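Local coordinates for protein sulfide-quinone reductase (Aquifex aeolicus, PDB 3HYW) that oxidises hydrogen sulfide with a quinone as electron acceptor, using FAD, and builds up polysulfide that is typically released as cyclooctasulfur, at residues E72-K77 / S92-E97; T105-V110 / P252-P257; V294-P299 / V310-M315. All blocks are in the same frame, centred on the assembly; numbering follows the deposited sequence.

Interactions 1, 2 and 3 follow one another along the chain, each closing its loop before the next opens, so none nests or crosses. Interaction 1 (72-77 with 92-97) is local: it joins the end of outer strand 71-74 of the five-stranded parallel sheet to the small antiparallel sheet 78-82, 87-90, 95-97, beside the FAD adenine. Interaction 2 (105-110 with 252-257) spans 141 intervening residues and adds strand 108-110 to the edge of a mixed sheet. Interaction 3 (294-299 with 310-315) closes a short loop between strand 289-291 and helix 314-332. Interactions 2 and 3 touch, with Phe254 packed on Val294 and Thr105 on Val295, and all three border FAD.

Interaction 1 (E72-K77 / S92-E97); sequences EFINEK and SGKKIE. With FAD (flavin-adenine dinucleotide), chain G; SO4 (sulfate ion), chain N.
Where strand 71-74 of the FAD-binding Rossmann-type sheet gives way to the small antiparallel sheet, Glu76 and Ile74 meet the segment 92-97 through one polar and one apolar contact. The carboxylate oxygen Glu76 OE1 takes two bonds from the same residue. Ser92 OG donates to Glu76 OE1 at 2.6 Å, arriving on the syn side and 28° out of the carboxylate plane, while Ser92 N reaches Glu76 OE1 at 3.0 Å, nearly in line with its C-O bond. Glu76 suits the place because its chain, extended beyond CG, spans the gap to the turn at Ser92; the short serine offers both donors at once. An alanine in place of Glu76 would probably leave Ser92 OG and N without this shared acceptor and the turn less firmly tied. The apolar half is a tip-to-tip meeting of branched chains, Ile74 CD1 lying 3.6 Å from Ile96 CD1, with the aliphatic part of Lys94 at its side. On the cofactor side, Lys77 CG lies 3.5 Å from FAD N6A. Ile96 continues inward onto Ile33 of strand 29-33 and Val6 of strand 4-8, and Ile74 touches Thr31, so strand 95-97 packs against the parallel sheet.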
# COMPACT_ATOMS: atom_id res chain seq x y z
N GLU A 72 2.46 -30.68 -43.85
CA GLU A 72 1.23 -30.63 -44.63
C GLU A 72 0.21 -29.75 -43.90
O GLU A 72 -0.04 -29.95 -42.72
CB GLU A 72 0.67 -32.04 -44.86
CG GLU A 72 -0.64 -32.08 -45.64
CD GLU A 72 -1.31 -33.44 -45.60
OE1 GLU A 72 -1.08 -34.21 -44.63
OE2 GLU A 72 -2.08 -33.75 -46.53
N PHE A 73 -0.35 -28.77 -44.60
CA PHE A 73 -1.36 -27.88 -44.04
C PHE A 73 -2.73 -28.20 -44.61
O PHE A 73 -2.92 -28.23 -45.83
CB PHE A 73 -1.00 -26.42 -44.30
CG PHE A 73 -1.95 -25.43 -43.67
CD1 PHE A 73 -2.61 -24.48 -44.46
CD2 PHE A 73 -2.17 -25.43 -42.30
CE1 PHE A 73 -3.48 -23.55 -43.88
CE2 PHE A 73 -3.04 -24.51 -41.71
CZ PHE A 73 -3.70 -23.57 -42.50
N ILE A 74 -3.68 -28.46 -43.72
CA ILE A 74 -5.08 -28.62 -44.09
C ILE A 74 -5.85 -27.45 -43.49
O ILE A 74 -6.01 -27.36 -42.27
CB ILE A 74 -5.66 -29.98 -43.61
CG1 ILE A 74 -4.90 -31.14 -44.26
CG2 ILE A 74 -7.17 -30.08 -43.93
CD1 ILE A 74 -5.17 -32.50 -43.65
N ASN A 75 -6.31 -26.55 -44.36
CA ASN A 75 -7.07 -25.39 -43.92
C ASN A 75 -8.55 -25.74 -43.75
O ASN A 75 -9.39 -25.35 -44.56
CB ASN A 75 -6.88 -24.20 -44.87
CG ASN A 75 -7.48 -22.92 -44.32
OD1 ASN A 75 -7.73 -22.78 -43.12
ND2 ASN A 75 -7.73 -21.96 -45.21
N GLU A 76 -8.82 -26.50 -42.70
CA GLU A 76 -10.17 -26.92 -42.35
C GLU A 76 -10.28 -26.96 -40.84
O GLU A 76 -9.29 -27.15 -40.14
CB GLU A 76 -10.44 -28.34 -42.85
CG GLU A 76 -10.77 -28.46 -44.29
CD GLU A 76 -11.43 -29.79 -44.59
OE1 GLU A 76 -12.60 -29.96 -44.19
OE2 GLU A 76 -10.77 -30.66 -45.20
N LYS A 77 -11.51 -26.81 -40.36
CA LYS A 77 -11.81 -27.06 -38.96
C LYS A 77 -11.79 -28.57 -38.72
O LYS A 77 -12.41 -29.34 -39.46
CB LYS A 77 -13.19 -26.48 -38.65
CG LYS A 77 -13.63 -26.58 -37.20
CD LYS A 77 -15.06 -26.07 -37.07
CE LYS A 77 -15.93 -27.06 -36.33
NZ LYS A 77 -17.25 -26.47 -35.94
N SER A 92 -15.34 -31.08 -43.68
CA SER A 92 -15.74 -31.59 -45.00
C SER A 92 -15.85 -33.11 -45.02
O SER A 92 -16.31 -33.70 -46.00
CB SER A 92 -14.77 -31.10 -46.08
OG SER A 92 -13.50 -31.72 -45.94
N GLY A 93 -15.41 -33.75 -43.93
CA GLY A 93 -15.55 -35.19 -43.76
C GLY A 93 -14.31 -36.01 -44.02
O GLY A 93 -14.34 -37.23 -43.95
N LYS A 94 -13.20 -35.33 -44.33
CA LYS A 94 -11.92 -35.99 -44.57
C LYS A 94 -11.40 -36.69 -43.31
O LYS A 94 -11.32 -36.08 -42.24
CB LYS A 94 -10.89 -34.98 -45.10
CG LYS A 94 -9.54 -35.57 -45.43
CD LYS A 94 -8.51 -34.50 -45.78
CE LYS A 94 -7.19 -35.13 -46.21
NZ LYS A 94 -7.37 -36.12 -47.31
N LYS A 95 -11.05 -37.97 -43.44
CA LYS A 95 -10.52 -38.76 -42.32
C LYS A 95 -9.00 -38.81 -42.38
O LYS A 95 -8.42 -39.28 -43.36
CB LYS A 95 -11.07 -40.19 -42.34
CG LYS A 95 -12.54 -40.32 -41.96
CD LYS A 95 -12.73 -40.46 -40.46
CE LYS A 95 -14.15 -40.91 -40.14
NZ LYS A 95 -14.49 -40.74 -38.71
N ILE A 96 -8.37 -38.35 -41.31
CA ILE A 96 -6.92 -38.34 -41.21
C ILE A 96 -6.49 -39.24 -40.05
O ILE A 96 -6.91 -39.04 -38.90
CB ILE A 96 -6.38 -36.89 -41.01
CG1 ILE A 96 -6.79 -36.01 -42.19
CG2 ILE A 96 -4.86 -36.88 -40.88
CD1 ILE A 96 -7.40 -34.71 -41.81
N GLU A 97 -5.68 -40.24 -40.36
CA GLU A 97 -5.19 -41.17 -39.35
C GLU A 97 -3.91 -40.63 -38.74
O GLU A 97 -3.14 -39.92 -39.40
CB GLU A 97 -4.97 -42.55 -39.97
CG GLU A 97 -5.11 -43.71 -39.00
CD GLU A 97 -5.78 -44.90 -39.64
OE1 GLU A 97 -7.03 -44.91 -39.69
OE2 GLU A 97 -5.07 -45.84 -40.07
PA FAD G . -4.08 -19.86 -30.41
O1A FAD G . -2.73 -19.22 -30.61
O2A FAD G . -5.29 -18.98 -30.28
O5B FAD G . -4.27 -20.87 -31.63
C5B FAD G . -5.35 -21.78 -31.75
C4B FAD G . -5.43 -22.19 -33.21
O4B FAD G . -6.32 -23.29 -33.37
C3B FAD G . -6.00 -21.07 -34.06
O3B FAD G . -5.26 -21.01 -35.29
C2B FAD G . -7.43 -21.50 -34.31
O2B FAD G . -7.94 -20.96 -35.53
C1B FAD G . -7.29 -23.01 -34.37
N9A FAD G . -8.53 -23.77 -34.10
C8A FAD G . -9.47 -23.51 -33.17
N7A FAD G . -10.43 -24.47 -33.23
C5A FAD G . -10.08 -25.33 -34.21
C6A FAD G . -10.66 -26.49 -34.73
N6A FAD G . -11.82 -26.95 -34.24
N1A FAD G . -10.03 -27.15 -35.74
C2A FAD G . -8.87 -26.70 -36.25
N3A FAD G . -8.29 -25.59 -35.77
C4A FAD G . -8.88 -24.89 -34.75
N1 FAD G . 0.50 -14.43 -23.79
C2 FAD G . 1.70 -13.87 -23.51
O2 FAD G . 2.63 -14.59 -23.08
N3 FAD G . 1.93 -12.55 -23.69
C4 FAD G . 0.95 -11.76 -24.16
O4 FAD G . 1.15 -10.42 -24.34
C4X FAD G . -0.30 -12.30 -24.45
N5 FAD G . -1.28 -11.50 -24.91
C5X FAD G . -2.49 -12.01 -25.21
C6 FAD G . -3.49 -11.16 -25.70
C7 FAD G . -4.75 -11.66 -26.01
C7M FAD G . -5.81 -10.70 -26.53
C8 FAD G . -5.02 -13.02 -25.82
C8M FAD G . -6.37 -13.62 -26.13
C9 FAD G . -4.02 -13.86 -25.32
C9A FAD G . -2.73 -13.37 -25.02
N10 FAD G . -1.74 -14.19 -24.56
C10 FAD G . -0.52 -13.66 -24.26
C1' FAD G . -2.02 -15.62 -24.29
C2' FAD G . -1.53 -16.69 -25.23
O2' FAD G . -0.13 -16.51 -25.51
C3' FAD G . -2.40 -16.70 -26.49
O3' FAD G . -3.78 -16.92 -26.12
C4' FAD G . -1.95 -17.77 -27.47
O4' FAD G . -2.50 -17.45 -28.76
C5' FAD G . -2.40 -19.15 -27.03
O5' FAD G . -1.89 -20.14 -27.91
P FAD G . -2.75 -21.42 -28.37
O1P FAD G . -1.92 -22.20 -29.35
O2P FAD G . -3.33 -22.13 -27.17
O3P FAD G . -4.04 -20.80 -29.12
S SO4 N . -15.06 -26.43 -32.48
O1 SO4 N . -16.05 -26.09 -33.48
O2 SO4 N . -15.62 -26.10 -31.18
O3 SO4 N . -14.72 -27.84 -32.55
O4 SO4 N . -13.86 -25.62 -32.73

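Interaction 2 (T105-V110 / P252-P257); sequences TGPKLV and PSFQGP. With FAD (flavin-adenine dinucleotide), chain G; SO4 (sulfate ion), chain N.
Lys108 and Gln255 form a hydrogen-bonded pair in the antiparallel pairing of strands 108-110 and 253-255. Gln255 N donates a hydrogen bond to Lys108 O at 2.8 Å, in the carbonyl plane, and Lys108 N returns a bond to Gln255 O. Val110 and Ser253 pair likewise through their backbones, with Leu109 and Phe254 as the non-hydrogen-bonded pair between.

The apolar contacts centre on the Phe254 ring. Pro107 CB sits over the middle of one face, 3.4 Å from the ring centroid and 13° off its normal, a CH-pi contact that the compact proline ring can make closely. Leu109 CD2 lies 3.7 Å from Phe254 CE1 and also meets Pro252 CG. On the face bearing Lys108, Val110 and Gln255, Val110 CG2 stands anti to the carbonyl carbon and in that position packs 3.7 Å from Gln255 CG, the two side chains crossing at about a right angle. Elsewhere Pro257 CG comes within 3.3 Å of Thr105 OG1.

The long chain of Lys108 carries NZ to a water that bridges it to Gly256 O, and to a sulfate probably from the crystallisation liquor.

Gly106 approaches the FAD pyrophosphate, where a side chain would collide with O3P, while Phe254 touches bound hydrogen sulfide. The chemistry thus implies that backbone pairing and ring packing link the cofactor-binding loop to the wall of the sulfide pocket.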
# COMPACT_ATOMS: atom_id res chain seq x y z
N THR A 105 -5.97 -26.19 -30.05
CA THR A 105 -7.03 -25.38 -30.65
C THR A 105 -7.26 -24.01 -29.99
O THR A 105 -8.09 -23.23 -30.45
CB THR A 105 -8.37 -26.15 -30.67
OG1 THR A 105 -8.63 -26.68 -29.37
CG2 THR A 105 -8.33 -27.29 -31.66
N GLY A 106 -6.54 -23.72 -28.91
CA GLY A 106 -6.66 -22.42 -28.24
C GLY A 106 -7.95 -22.30 -27.44
O GLY A 106 -8.62 -23.31 -27.21
N PRO A 107 -8.30 -21.08 -27.01
CA PRO A 107 -9.55 -20.87 -26.26
C PRO A 107 -10.81 -20.89 -27.12
O PRO A 107 -10.84 -20.31 -28.21
CB PRO A 107 -9.38 -19.47 -25.66
CG PRO A 107 -8.39 -18.77 -26.52
CD PRO A 107 -7.52 -19.83 -27.17
N LYS A 108 -11.85 -21.57 -26.63
CA LYS A 108 -13.19 -21.33 -27.15
C LYS A 108 -13.86 -20.29 -26.25
O LYS A 108 -13.94 -20.47 -25.04
CB LYS A 108 -14.00 -22.61 -27.25
CG LYS A 108 -15.42 -22.39 -27.74
CD LYS A 108 -15.87 -23.50 -28.65
CE LYS A 108 -17.33 -23.33 -29.03
NZ LYS A 108 -17.93 -24.62 -29.46
N LEU A 109 -14.33 -19.21 -26.86
CA LEU A 109 -14.77 -18.05 -26.10
C LEU A 109 -16.19 -18.21 -25.60
O LEU A 109 -17.08 -18.61 -26.36
CB LEU A 109 -14.64 -16.79 -26.94
CG LEU A 109 -13.26 -16.57 -27.59
CD1 LEU A 109 -13.27 -15.32 -28.43
CD2 LEU A 109 -12.17 -16.52 -26.55
N VAL A 110 -16.39 -17.90 -24.32
CA VAL A 110 -17.73 -17.88 -23.72
C VAL A 110 -18.02 -16.47 -23.20
O VAL A 110 -17.39 -15.99 -22.25
CB VAL A 110 -17.87 -18.89 -22.56
CG1 VAL A 110 -19.28 -18.85 -21.93
CG2 VAL A 110 -17.53 -20.30 -23.03
N PRO A 252 -13.89 -12.59 -22.32
CA PRO A 252 -14.73 -13.76 -22.14
C PRO A 252 -13.99 -14.83 -21.34
O PRO A 252 -12.76 -14.76 -21.19
CB PRO A 252 -14.99 -14.24 -23.57
CG PRO A 252 -13.79 -13.80 -24.34
CD PRO A 252 -13.22 -12.59 -23.64
N SER A 253 -14.73 -15.79 -20.79
CA SER A 253 -14.12 -16.96 -20.18
C SER A 253 -13.83 -17.99 -21.28
O SER A 253 -14.31 -17.85 -22.41
CB SER A 253 -15.02 -17.55 -19.10
OG SER A 253 -16.23 -18.03 -19.66
N PHE A 254 -13.03 -19.00 -20.97
CA PHE A 254 -12.65 -19.99 -21.98
C PHE A 254 -13.25 -21.35 -21.69
O PHE A 254 -13.38 -21.74 -20.53
CB PHE A 254 -11.13 -20.15 -22.07
CG PHE A 254 -10.38 -18.88 -22.39
CD1 PHE A 254 -10.97 -17.83 -23.10
CD2 PHE A 254 -9.04 -18.77 -22.03
CE1 PHE A 254 -10.25 -16.68 -23.40
CE2 PHE A 254 -8.29 -17.62 -22.34
CZ PHE A 254 -8.89 -16.57 -23.02
N GLN A 255 -13.63 -22.06 -22.74
CA GLN A 255 -13.93 -23.49 -22.64
C GLN A 255 -13.15 -24.21 -23.73
O GLN A 255 -12.48 -23.57 -24.55
CB GLN A 255 -15.44 -23.77 -22.74
CG GLN A 255 -16.08 -23.50 -24.12
CD GLN A 255 -17.55 -23.92 -24.20
OE1 GLN A 255 -17.98 -24.84 -23.50
NE2 GLN A 255 -18.31 -23.27 -25.07
N GLY A 256 -13.22 -25.53 -23.73
CA GLY A 256 -12.65 -26.32 -24.81
C GLY A 256 -13.64 -26.44 -25.97
O GLY A 256 -14.82 -26.12 -25.82
N PRO A 257 -13.15 -26.92 -27.12
CA PRO A 257 -13.96 -26.99 -28.33
C PRO A 257 -14.74 -28.30 -28.42
O PRO A 257 -14.52 -29.23 -27.63
CB PRO A 257 -12.91 -26.93 -29.43
CG PRO A 257 -11.74 -27.68 -28.85
CD PRO A 257 -11.79 -27.42 -27.35
PA FAD G . -4.08 -19.86 -30.41
O1A FAD G . -2.73 -19.22 -30.61
O2A FAD G . -5.29 -18.98 -30.28
O5B FAD G . -4.27 -20.87 -31.63
C5B FAD G . -5.35 -21.78 -31.75
C4B FAD G . -5.43 -22.19 -33.21
O4B FAD G . -6.32 -23.29 -33.37
C3B FAD G . -6.00 -21.07 -34.06
O3B FAD G . -5.26 -21.01 -35.29
C2B FAD G . -7.43 -21.50 -34.31
O2B FAD G . -7.94 -20.96 -35.53
C1B FAD G . -7.29 -23.01 -34.37
N9A FAD G . -8.53 -23.77 -34.10
C8A FAD G . -9.47 -23.51 -33.17
N7A FAD G . -10.43 -24.47 -33.23
C5A FAD G . -10.08 -25.33 -34.21
C6A FAD G . -10.66 -26.49 -34.73
N6A FAD G . -11.82 -26.95 -34.24
N1A FAD G . -10.03 -27.15 -35.74
C2A FAD G . -8.87 -26.70 -36.25
N3A FAD G . -8.29 -25.59 -35.77
C4A FAD G . -8.88 -24.89 -34.75
N1 FAD G . 0.50 -14.43 -23.79
C2 FAD G . 1.70 -13.87 -23.51
O2 FAD G . 2.63 -14.59 -23.08
N3 FAD G . 1.93 -12.55 -23.69
C4 FAD G . 0.95 -11.76 -24.16
O4 FAD G . 1.15 -10.42 -24.34
C4X FAD G . -0.30 -12.30 -24.45
N5 FAD G . -1.28 -11.50 -24.91
C5X FAD G . -2.49 -12.01 -25.21
C6 FAD G . -3.49 -11.16 -25.70
C7 FAD G . -4.75 -11.66 -26.01
C7M FAD G . -5.81 -10.70 -26.53
C8 FAD G . -5.02 -13.02 -25.82
C8M FAD G . -6.37 -13.62 -26.13
C9 FAD G . -4.02 -13.86 -25.32
C9A FAD G . -2.73 -13.37 -25.02
N10 FAD G . -1.74 -14.19 -24.56
C10 FAD G . -0.52 -13.66 -24.26
C1' FAD G . -2.02 -15.62 -24.29
C2' FAD G . -1.53 -16.69 -25.23
O2' FAD G . -0.13 -16.51 -25.51
C3' FAD G . -2.40 -16.70 -26.49
O3' FAD G . -3.78 -16.92 -26.12
C4' FAD G . -1.95 -17.77 -27.47
O4' FAD G . -2.50 -17.45 -28.76
C5' FAD G . -2.40 -19.15 -27.03
O5' FAD G . -1.89 -20.14 -27.91
P FAD G . -2.75 -21.42 -28.37
O1P FAD G . -1.92 -22.20 -29.35
O2P FAD G . -3.33 -22.13 -27.17
O3P FAD G . -4.04 -20.80 -29.12
S SO4 N . -15.06 -26.43 -32.48
O1 SO4 N . -16.05 -26.09 -33.48
O2 SO4 N . -15.62 -26.10 -31.18
O3 SO4 N . -14.72 -27.84 -32.55
O4 SO4 N . -13.86 -25.62 -32.73
O HOH W 1 -17.43 -26.21 -27.14

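Interaction 3 (V294-P299 / V310-M315); sequences VVTAIP and VPKTGM. With FAD (flavin-adenine dinucleotide), chain G.
The FAD pocket is lined here by segment 294-299 and by segment 310-315, which runs from a loop into the start of helix 314-332; Lys312 joins the two through its buried ammonium group. Lys312 NZ donates to Val294 O and to Thr296 O, each at 2.7 Å. The two carbonyls are met differently: Thr296 O nearly along its C=O axis, Val294 O with the donor tilted 30° from the carbonyl plane. A bend at chi2 (94°) sets CD close to Val294, 3.8 Å from its CA, and the chain then runs on toward the carbonyls. A water bound to Ile298 N adds a weak third contact to NZ. Two main-chain oxygens thus face the ammonium group of a buried residue, and their partial negative charge would probably help to stabilise it; lysine suits the place by combining a long apolar stem with a donor able to serve several acceptors.

That stem slides past Ile298 in the opposite direction, Ile298 CD1 approaching Lys312 CE to 3.9 Å. Ile298 CG2 also meets Val310 CG1 at 3.8 Å, the two branched chains crossing at about a right angle. A second water links Ile298 O to Val310 N.

Each segment also binds the cofactor through its backbone. Val294 N donates to FAD O2P at 2.9 Å, and Gly314 N to the flavin oxygen O2 at 2.7 Å; a side chain at Gly314 would run into that oxygen. Thr313 occupies the N-cap position of helix 314-332, whose first residues Gly314 and Met315 touch the bound quinone, and whose Met320 packs on Thr296, Ile298 and Lys312.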
# COMPACT_ATOMS: atom_id res chain seq x y z
N VAL A 294 -3.73 -23.15 -24.48
CA VAL A 294 -4.86 -22.73 -23.66
C VAL A 294 -5.92 -23.83 -23.52
O VAL A 294 -6.65 -23.89 -22.53
CB VAL A 294 -5.52 -21.44 -24.26
CG1 VAL A 294 -6.79 -21.07 -23.52
CG2 VAL A 294 -4.53 -20.28 -24.23
N VAL A 295 -5.99 -24.69 -24.52
CA VAL A 295 -6.97 -25.77 -24.55
C VAL A 295 -6.72 -26.84 -23.47
O VAL A 295 -7.58 -27.69 -23.23
CB VAL A 295 -7.06 -26.42 -25.96
CG1 VAL A 295 -5.90 -27.39 -26.20
CG2 VAL A 295 -8.40 -27.13 -26.12
N THR A 296 -5.56 -26.80 -22.83
CA THR A 296 -5.22 -27.79 -21.79
C THR A 296 -5.92 -27.50 -20.46
O THR A 296 -5.99 -26.36 -20.01
CB THR A 296 -3.69 -27.92 -21.56
OG1 THR A 296 -3.12 -26.66 -21.16
CG2 THR A 296 -3.01 -28.42 -22.82
N ALA A 297 -6.44 -28.55 -19.82
CA ALA A 297 -7.11 -28.40 -18.53
C ALA A 297 -6.07 -28.34 -17.41
O ALA A 297 -5.47 -29.35 -17.03
CB ALA A 297 -8.09 -29.54 -18.30
N ILE A 298 -5.87 -27.14 -16.88
CA ILE A 298 -4.96 -26.94 -15.76
C ILE A 298 -5.79 -26.39 -14.61
O ILE A 298 -6.50 -25.40 -14.80
CB ILE A 298 -3.80 -25.96 -16.10
CG1 ILE A 298 -2.97 -26.47 -17.29
CG2 ILE A 298 -2.87 -25.76 -14.89
CD1 ILE A 298 -1.88 -25.49 -17.73
N PRO A 299 -5.73 -27.04 -13.43
CA PRO A 299 -6.54 -26.58 -12.29
C PRO A 299 -6.15 -25.15 -11.88
O PRO A 299 -5.02 -24.74 -12.13
CB PRO A 299 -6.18 -27.58 -11.18
CG PRO A 299 -5.62 -28.79 -11.91
CD PRO A 299 -4.90 -28.20 -13.08
N VAL A 310 -6.51 -20.13 -14.49
CA VAL A 310 -5.09 -19.90 -14.69
C VAL A 310 -4.79 -19.53 -16.15
O VAL A 310 -5.31 -20.17 -17.07
CB VAL A 310 -4.24 -21.13 -14.19
CG1 VAL A 310 -4.42 -22.34 -15.10
CG2 VAL A 310 -2.75 -20.77 -14.05
N PRO A 311 -4.01 -18.45 -16.37
CA PRO A 311 -3.55 -18.14 -17.72
C PRO A 311 -2.55 -19.15 -18.24
O PRO A 311 -1.76 -19.70 -17.46
CB PRO A 311 -2.85 -16.78 -17.54
CG PRO A 311 -2.43 -16.77 -16.11
CD PRO A 311 -3.56 -17.45 -15.39
N LYS A 312 -2.60 -19.38 -19.54
CA LYS A 312 -1.57 -20.13 -20.25
C LYS A 312 -0.90 -19.12 -21.17
O LYS A 312 -1.42 -18.79 -22.24
CB LYS A 312 -2.15 -21.29 -21.05
CG LYS A 312 -2.70 -22.44 -20.21
CD LYS A 312 -4.18 -22.27 -19.97
CE LYS A 312 -4.81 -23.54 -19.44
NZ LYS A 312 -6.23 -23.64 -19.84
N THR A 313 0.23 -18.59 -20.72
CA THR A 313 0.94 -17.53 -21.43
C THR A 313 1.83 -18.12 -22.52
O THR A 313 2.04 -19.33 -22.58
CB THR A 313 1.82 -16.69 -20.48
OG1 THR A 313 3.04 -17.39 -20.19
CG2 THR A 313 1.09 -16.39 -19.19
N GLY A 314 2.34 -17.24 -23.39
CA GLY A 314 3.20 -17.63 -24.50
C GLY A 314 4.39 -18.49 -24.10
O GLY A 314 4.63 -19.53 -24.69
N MET A 315 5.13 -18.05 -23.08
CA MET A 315 6.29 -18.81 -22.61
C MET A 315 5.92 -20.20 -22.05
O MET A 315 6.62 -21.17 -22.31
CB MET A 315 7.10 -18.01 -21.60
CG MET A 315 8.17 -18.83 -20.89
SD MET A 315 9.18 -17.85 -19.77
CE MET A 315 10.51 -17.43 -20.86
PA FAD G . -4.08 -19.86 -30.41
O1A FAD G . -2.73 -19.22 -30.61
O2A FAD G . -5.29 -18.98 -30.28
O5B FAD G . -4.27 -20.87 -31.63
C5B FAD G . -5.35 -21.78 -31.75
C4B FAD G . -5.43 -22.19 -33.21
O4B FAD G . -6.32 -23.29 -33.37
C3B FAD G . -6.00 -21.07 -34.06
O3B FAD G . -5.26 -21.01 -35.29
C2B FAD G . -7.43 -21.50 -34.31
O2B FAD G . -7.94 -20.96 -35.53
C1B FAD G . -7.29 -23.01 -34.37
N9A FAD G . -8.53 -23.77 -34.10
C8A FAD G . -9.47 -23.51 -33.17
N7A FAD G . -10.43 -24.47 -33.23
C5A FAD G . -10.08 -25.33 -34.21
C6A FAD G . -10.66 -26.49 -34.73
N6A FAD G . -11.82 -26.95 -34.24
N1A FAD G . -10.03 -27.15 -35.74
C2A FAD G . -8.87 -26.70 -36.25
N3A FAD G . -8.29 -25.59 -35.77
C4A FAD G . -8.88 -24.89 -34.75
N1 FAD G . 0.50 -14.43 -23.79
C2 FAD G . 1.70 -13.87 -23.51
O2 FAD G . 2.63 -14.59 -23.08
N3 FAD G . 1.93 -12.55 -23.69
C4 FAD G . 0.95 -11.76 -24.16
O4 FAD G . 1.15 -10.42 -24.34
C4X FAD G . -0.30 -12.30 -24.45
N5 FAD G . -1.28 -11.50 -24.91
C5X FAD G . -2.49 -12.01 -25.21
C6 FAD G . -3.49 -11.16 -25.70
C7 FAD G . -4.75 -11.66 -26.01
C7M FAD G . -5.81 -10.70 -26.53
C8 FAD G . -5.02 -13.02 -25.82
C8M FAD G . -6.37 -13.62 -26.13
C9 FAD G . -4.02 -13.86 -25.32
C9A FAD G . -2.73 -13.37 -25.02
N10 FAD G . -1.74 -14.19 -24.56
C10 FAD G . -0.52 -13.66 -24.26
C1' FAD G . -2.02 -15.62 -24.29
C2' FAD G . -1.53 -16.69 -25.23
O2' FAD G . -0.13 -16.51 -25.51
C3' FAD G . -2.40 -16.70 -26.49
O3' FAD G . -3.78 -16.92 -26.12
C4' FAD G . -1.95 -17.77 -27.47
O4' FAD G . -2.50 -17.45 -28.76
C5' FAD G . -2.40 -19.15 -27.03
O5' FAD G . -1.89 -20.14 -27.91
P FAD G . -2.75 -21.42 -28.37
O1P FAD G . -1.92 -22.20 -29.35
O2P FAD G . -3.33 -22.13 -27.17
O3P FAD G . -4.04 -20.80 -29.12
O HOH W 2 -7.75 -22.81 -14.21
O HOH W 3 -7.76 -25.10 -17.25